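Local coordinates for putative histidinol-phosphate aminotransferase (Erwinia carotovora atroseptica, PDB 3LY1), which probably acts as a pyridoxal-phosphate-dependent transaminase of the histidinol-phosphate aminotransferase subfamily, at residues 210-222 against 248-262. Sequence-based numbering, arbitrary orientation.
Sequences TFSKIHAMAGMRV and GVDAALASMNDSAFI. With PLP (pyridoxal-5'-phosphate), chain E; EDO (1,2-ethanediol), chain H.
Phe211 and His215 are two of the bumps that the loop 210-222 offers to helix 246-255 and the start of helix 259-283, and part of the loop packs on the small residues Gly248, Ala251 and Ala252. Ala252 CB sits over one face of the Phe211 ring, 3.8 Å from its centroid. At the ring edge lies the selenomethionine Met256, its CG in plain apolar contact and its SE in a Met-aromatic one. Small residues form the neighbouring hollow: Met217, also selenomethionine, bends at its last torsion (35°) to bring CE within 3.8 Å of Ala251 CB, and Val222 CG2 rests on the bare backbone of Gly248, 3.6 Å from its O. Ile262 meets Ile214 CG1 through CG2, while its CD1 lies over one face of the His215 imidazole, 3.5 Å from the centroid; Phe211 CD2 covers the other. The ring's edge is used for polarity: ND1 and Ser255 OG share a nearly straight hydrogen bond of 2.6 Å (176°), and a water links Ser255 OG to His215 O. On the side turned from helix 246-255, Thr210 OG1, Ser212 OG and Arg221 NH1 and NH2 grip the PLP phosphate. The chemistry thus divides by side: apolar contacts, the His215-Ser255 bond and the water bridge presumably steady the loop against the helices, while its other side supplies donors to the phosphate.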
loop_
_atom_site.group_PDB
_atom_site.type_symbol
_atom_site.label_atom_id
_atom_site.label_comp_id
_atom_site.label_asym_id
_atom_site.label_seq_id
_atom_site.Cartn_x
_atom_site.Cartn_y
_atom_site.Cartn_z
ATOM N N THR A 210 -6.664 -11.144 -5.376
ATOM C CA THR A 210 -6.197 -9.885 -5.962
ATOM C C THR A 210 -7.116 -9.490 -7.113
ATOM O O THR A 210 -7.727 -10.350 -7.702
ATOM C CB THR A 210 -4.753 -9.993 -6.467
ATOM O OG1 THR A 210 -4.304 -8.703 -6.927
ATOM C CG2 THR A 210 -4.633 -11.035 -7.569
ATOM N N PHE A 211 -7.204 -8.189 -7.405
ATOM C CA PHE A 211 -7.860 -7.666 -8.618
ATOM C C PHE A 211 -6.880 -7.523 -9.816
ATOM O O PHE A 211 -7.242 -7.004 -10.882
ATOM C CB PHE A 211 -8.515 -6.326 -8.307
ATOM C CG PHE A 211 -9.811 -6.430 -7.541
ATOM C CD1 PHE A 211 -9.846 -6.583 -6.152
ATOM C CD2 PHE A 211 -11.001 -6.372 -8.211
ATOM C CE1 PHE A 211 -11.070 -6.668 -5.478
ATOM C CE2 PHE A 211 -12.232 -6.438 -7.540
ATOM C CZ PHE A 211 -12.264 -6.591 -6.175
ATOM N N SER A 212 -5.637 -7.943 -9.625
ATOM C CA SER A 212 -4.556 -7.685 -10.565
ATOM C C SER A 212 -4.625 -8.577 -11.828
ATOM O O SER A 212 -3.945 -8.280 -12.787
ATOM C CB SER A 212 -3.199 -7.881 -9.897
ATOM O OG SER A 212 -2.903 -6.876 -8.962
ATOM N N LYS A 213 -5.418 -9.649 -11.823
ATOM C CA LYS A 213 -5.338 -10.674 -12.890
ATOM C C LYS A 213 -6.625 -10.747 -13.716
ATOM O O LYS A 213 -6.754 -9.988 -14.663
ATOM C CB LYS A 213 -4.891 -12.019 -12.326
ATOM C CG LYS A 213 -3.626 -11.945 -11.407
ATOM C CD LYS A 213 -2.355 -11.477 -12.100
ATOM C CE LYS A 213 -1.183 -11.305 -11.145
ATOM N NZ LYS A 213 0.066 -10.856 -11.846
ATOM N N ILE A 214 -7.605 -11.561 -13.352
ATOM C CA ILE A 214 -8.837 -11.604 -14.167
ATOM C C ILE A 214 -9.433 -10.188 -14.308
ATOM O O ILE A 214 -9.904 -9.815 -15.402
ATOM C CB ILE A 214 -9.903 -12.610 -13.629
ATOM C CG1 ILE A 214 -11.032 -12.827 -14.652
ATOM C CG2 ILE A 214 -10.481 -12.168 -12.332
ATOM C CD1 ILE A 214 -10.888 -14.061 -15.478
ATOM N N HIS A 215 -9.393 -9.401 -13.221
ATOM C CA HIS A 215 -9.979 -8.067 -13.228
ATOM C C HIS A 215 -9.075 -7.041 -13.913
ATOM O O HIS A 215 -9.455 -5.899 -14.060
ATOM C CB HIS A 215 -10.315 -7.594 -11.800
ATOM C CG HIS A 215 -11.490 -8.299 -11.174
ATOM N ND1 HIS A 215 -12.780 -7.854 -11.322
ATOM C CD2 HIS A 215 -11.559 -9.405 -10.392
ATOM C CE1 HIS A 215 -13.595 -8.648 -10.651
ATOM N NE2 HIS A 215 -12.881 -9.599 -10.082
ATOM N N ALA A 216 -7.865 -7.425 -14.291
ATOM C CA ALA A 216 -7.004 -6.565 -15.126
ATOM C C ALA A 216 -6.601 -5.228 -14.475
ATOM O O ALA A 216 -6.450 -4.235 -15.166
ATOM C CB ALA A 216 -7.676 -6.310 -16.514
HETATM N N MSE A 217 -6.362 -5.221 -13.167
HETATM C CA MSE A 217 -6.069 -3.972 -12.449
HETATM C C MSE A 217 -4.752 -4.034 -11.667
HETATM O O MSE A 217 -4.641 -3.407 -10.592
HETATM C CB MSE A 217 -7.220 -3.658 -11.484
HETATM C CG MSE A 217 -8.564 -3.503 -12.129
HETATM SE SE MSE A 217 -10.130 -3.353 -10.841
HETATM C CE MSE A 217 -9.274 -2.470 -9.618
ATOM N N ALA A 218 -3.748 -4.723 -12.215
ATOM C CA ALA A 218 -2.446 -4.845 -11.561
ATOM C C ALA A 218 -1.969 -3.481 -11.055
ATOM O O ALA A 218 -1.603 -3.376 -9.932
ATOM C CB ALA A 218 -1.379 -5.489 -12.502
ATOM N N GLY A 219 -2.039 -2.439 -11.878
ATOM C CA GLY A 219 -1.490 -1.142 -11.477
ATOM C C GLY A 219 -2.363 -0.348 -10.528
ATOM O O GLY A 219 -1.988 0.731 -10.127
HETATM N N MSE A 220 -3.534 -0.860 -10.201
HETATM C CA MSE A 220 -4.444 -0.203 -9.284
HETATM C C MSE A 220 -4.242 -0.633 -7.822
HETATM O O MSE A 220 -4.709 0.051 -6.907
HETATM C CB MSE A 220 -5.876 -0.422 -9.722
HETATM C CG MSE A 220 -6.227 0.238 -11.005
HETATM SE SE MSE A 220 -6.717 2.167 -10.781
HETATM C CE MSE A 220 -4.927 2.945 -11.065
ATOM N N ARG A 221 -3.471 -1.704 -7.595
ATOM C CA ARG A 221 -3.093 -2.136 -6.255
ATOM C C ARG A 221 -4.293 -2.378 -5.311
ATOM O O ARG A 221 -4.465 -1.687 -4.300
ATOM C CB ARG A 221 -2.044 -1.180 -5.634
ATOM C CG ARG A 221 -0.990 -0.667 -6.631
ATOM C CD ARG A 221 -0.225 -1.792 -7.333
ATOM N NE ARG A 221 0.377 -2.753 -6.381
ATOM C CZ ARG A 221 0.198 -4.071 -6.411
ATOM N NH1 ARG A 221 -0.527 -4.622 -7.369
ATOM N NH2 ARG A 221 0.779 -4.851 -5.499
ATOM N N VAL A 222 -5.108 -3.372 -5.649
ATOM C CA VAL A 222 -6.210 -3.784 -4.804
ATOM C C VAL A 222 -6.197 -5.291 -4.665
ATOM O O VAL A 222 -6.326 -6.008 -5.640
ATOM C CB VAL A 222 -7.605 -3.310 -5.354
ATOM C CG1 VAL A 222 -8.703 -3.553 -4.302
ATOM C CG2 VAL A 222 -7.592 -1.820 -5.812
ATOM N N GLY A 248 -8.589 2.861 -7.433
ATOM C CA GLY A 248 -8.633 1.434 -7.264
ATOM C C GLY A 248 -9.876 0.925 -6.555
ATOM O O GLY A 248 -10.462 -0.066 -7.002
ATOM N N VAL A 249 -10.284 1.604 -5.477
ATOM C CA VAL A 249 -11.466 1.201 -4.711
ATOM C C VAL A 249 -12.723 1.318 -5.599
ATOM O O VAL A 249 -13.536 0.398 -5.679
ATOM C CB VAL A 249 -11.656 2.040 -3.434
ATOM C CG1 VAL A 249 -13.021 1.791 -2.838
ATOM C CG2 VAL A 249 -10.532 1.741 -2.419
ATOM N N ASP A 250 -12.875 2.444 -6.281
ATOM C CA ASP A 250 -14.044 2.637 -7.150
ATOM C C ASP A 250 -13.968 1.735 -8.401
ATOM O O ASP A 250 -15.005 1.287 -8.919
ATOM C CB ASP A 250 -14.182 4.104 -7.574
ATOM C CG ASP A 250 -14.819 5.004 -6.492
ATOM O OD1 ASP A 250 -15.188 4.516 -5.394
ATOM O OD2 ASP A 250 -14.994 6.215 -6.778
ATOM N N ALA A 251 -12.756 1.459 -8.904
ATOM C CA ALA A 251 -12.655 0.512 -10.013
ATOM C C ALA A 251 -13.015 -0.891 -9.543
ATOM O O ALA A 251 -13.688 -1.622 -10.253
ATOM C CB ALA A 251 -11.314 0.568 -10.665
ATOM N N ALA A 252 -12.565 -1.288 -8.343
ATOM C CA ALA A 252 -12.896 -2.616 -7.811
ATOM C C ALA A 252 -14.410 -2.768 -7.606
ATOM O O ALA A 252 -14.967 -3.816 -7.947
ATOM C CB ALA A 252 -12.115 -2.926 -6.494
ATOM N N LEU A 253 -15.060 -1.753 -7.058
ATOM C CA LEU A 253 -16.507 -1.821 -6.837
ATOM C C LEU A 253 -17.232 -2.033 -8.162
ATOM O O LEU A 253 -18.151 -2.843 -8.243
ATOM C CB LEU A 253 -17.040 -0.569 -6.159
ATOM C CG LEU A 253 -16.767 -0.404 -4.664
ATOM C CD1 LEU A 253 -17.087 1.045 -4.248
ATOM C CD2 LEU A 253 -17.538 -1.420 -3.799
ATOM N N ALA A 254 -16.821 -1.313 -9.193
ATOM C CA ALA A 254 -17.444 -1.439 -10.500
ATOM C C ALA A 254 -17.163 -2.804 -11.169
ATOM O O ALA A 254 -18.063 -3.395 -11.776
ATOM C CB ALA A 254 -16.999 -0.296 -11.400
ATOM N N SER A 255 -15.923 -3.297 -11.066
ATOM C CA SER A 255 -15.526 -4.549 -11.749
ATOM C C SER A 255 -16.283 -5.744 -11.153
ATOM O O SER A 255 -16.734 -6.641 -11.882
ATOM C CB SER A 255 -14.008 -4.749 -11.705
ATOM O OG SER A 255 -13.598 -5.740 -12.627
HETATM N N MSE A 256 -16.509 -5.704 -9.845
HETATM C CA MSE A 256 -17.363 -6.701 -9.190
HETATM C C MSE A 256 -18.808 -6.756 -9.704
HETATM O O MSE A 256 -19.469 -7.787 -9.513
HETATM C CB MSE A 256 -17.359 -6.512 -7.672
HETATM C CG MSE A 256 -16.054 -6.861 -7.022
HETATM SE SE MSE A 256 -16.248 -6.689 -5.141
HETATM C CE MSE A 256 -17.288 -8.341 -4.839
ATOM N N ASN A 257 -19.310 -5.681 -10.329
ATOM C CA ASN A 257 -20.640 -5.683 -10.966
ATOM C C ASN A 257 -20.630 -5.996 -12.486
ATOM O O ASN A 257 -21.657 -6.356 -13.042
ATOM C CB ASN A 257 -21.366 -4.342 -10.783
ATOM C CG ASN A 257 -21.722 -4.037 -9.330
ATOM O OD1 ASN A 257 -22.086 -4.930 -8.552
ATOM N ND2 ASN A 257 -21.612 -2.760 -8.958
ATOM N N ASP A 258 -19.472 -5.869 -13.135
ATOM C CA ASP A 258 -19.330 -6.090 -14.577
ATOM C C ASP A 258 -18.969 -7.548 -14.856
ATOM O O ASP A 258 -17.815 -7.892 -15.170
ATOM C CB ASP A 258 -18.266 -5.153 -15.175
ATOM C CG ASP A 258 -18.356 -5.054 -16.703
ATOM O OD1 ASP A 258 -19.047 -5.889 -17.356
ATOM O OD2 ASP A 258 -17.730 -4.116 -17.236
ATOM N N SER A 259 -19.974 -8.406 -14.738
ATOM C CA SER A 259 -19.789 -9.841 -14.910
ATOM C C SER A 259 -19.494 -10.212 -16.378
ATOM O O SER A 259 -18.816 -11.201 -16.647
ATOM C CB SER A 259 -21.025 -10.576 -14.376
ATOM O OG SER A 259 -22.174 -10.237 -15.133
ATOM N N ALA A 260 -20.005 -9.416 -17.312
ATOM C CA ALA A 260 -19.783 -9.646 -18.733
ATOM C C ALA A 260 -18.283 -9.522 -19.045
ATOM O O ALA A 260 -17.716 -10.342 -19.797
ATOM C CB ALA A 260 -20.585 -8.657 -19.561
ATOM N N PHE A 261 -17.628 -8.517 -18.458
ATOM C CA PHE A 261 -16.195 -8.351 -18.665
ATOM C C PHE A 261 -15.396 -9.547 -18.138
ATOM O O PHE A 261 -14.478 -9.995 -18.799
ATOM C CB PHE A 261 -15.639 -7.045 -18.072
ATOM C CG PHE A 261 -14.146 -6.947 -18.184
ATOM C CD1 PHE A 261 -13.560 -6.526 -19.356
ATOM C CD2 PHE A 261 -13.321 -7.337 -17.124
ATOM C CE1 PHE A 261 -12.167 -6.454 -19.470
ATOM C CE2 PHE A 261 -11.951 -7.273 -17.231
ATOM C CZ PHE A 261 -11.369 -6.824 -18.412
ATOM N N ILE A 262 -15.740 -10.056 -16.959
ATOM C CA ILE A 262 -14.982 -11.171 -16.342
ATOM C C ILE A 262 -15.055 -12.413 -17.249
ATOM O O ILE A 262 -14.048 -13.074 -17.563
ATOM C CB ILE A 262 -15.510 -11.446 -14.918
ATOM C CG1 ILE A 262 -15.230 -10.215 -14.042
ATOM C CG2 ILE A 262 -14.892 -12.702 -14.289
ATOM C CD1 ILE A 262 -13.698 -9.950 -13.798
HETATM N N1 PLP E . 0.391 -14.121 -5.807
HETATM C C2 PLP E . 0.832 -14.671 -6.993
HETATM C C2A PLP E . 0.796 -16.171 -7.152
HETATM C C3 PLP E . 1.323 -13.818 -7.982
HETATM O O3 PLP E . 1.775 -14.360 -9.142
HETATM C C4 PLP E . 1.359 -12.424 -7.756
HETATM C C4A PLP E . 1.762 -11.479 -8.858
HETATM O O4A PLP E . 2.811 -11.744 -9.423
HETATM C C5 PLP E . 0.917 -11.889 -6.541
HETATM C C6 PLP E . 0.448 -12.777 -5.572
HETATM C C5A PLP E . 0.948 -10.406 -6.240
HETATM O O4P PLP E . 0.128 -9.601 -7.108
HETATM P P PLP E . -0.553 -8.256 -6.587
HETATM O O1P PLP E . 0.266 -7.578 -5.534
HETATM O O2P PLP E . -1.885 -8.749 -6.086
HETATM O O3P PLP E . -0.673 -7.457 -7.875
HETATM C C1 EDO H . -12.367 -10.386 -6.379
HETATM O O1 EDO H . -11.785 -11.683 -6.304
HETATM C C2 EDO H . -13.872 -10.528 -6.218
HETATM O O2 EDO H . -14.412 -10.887 -7.484
HETATM O O HOH W 1 -11.774 -4.756 -14.628
#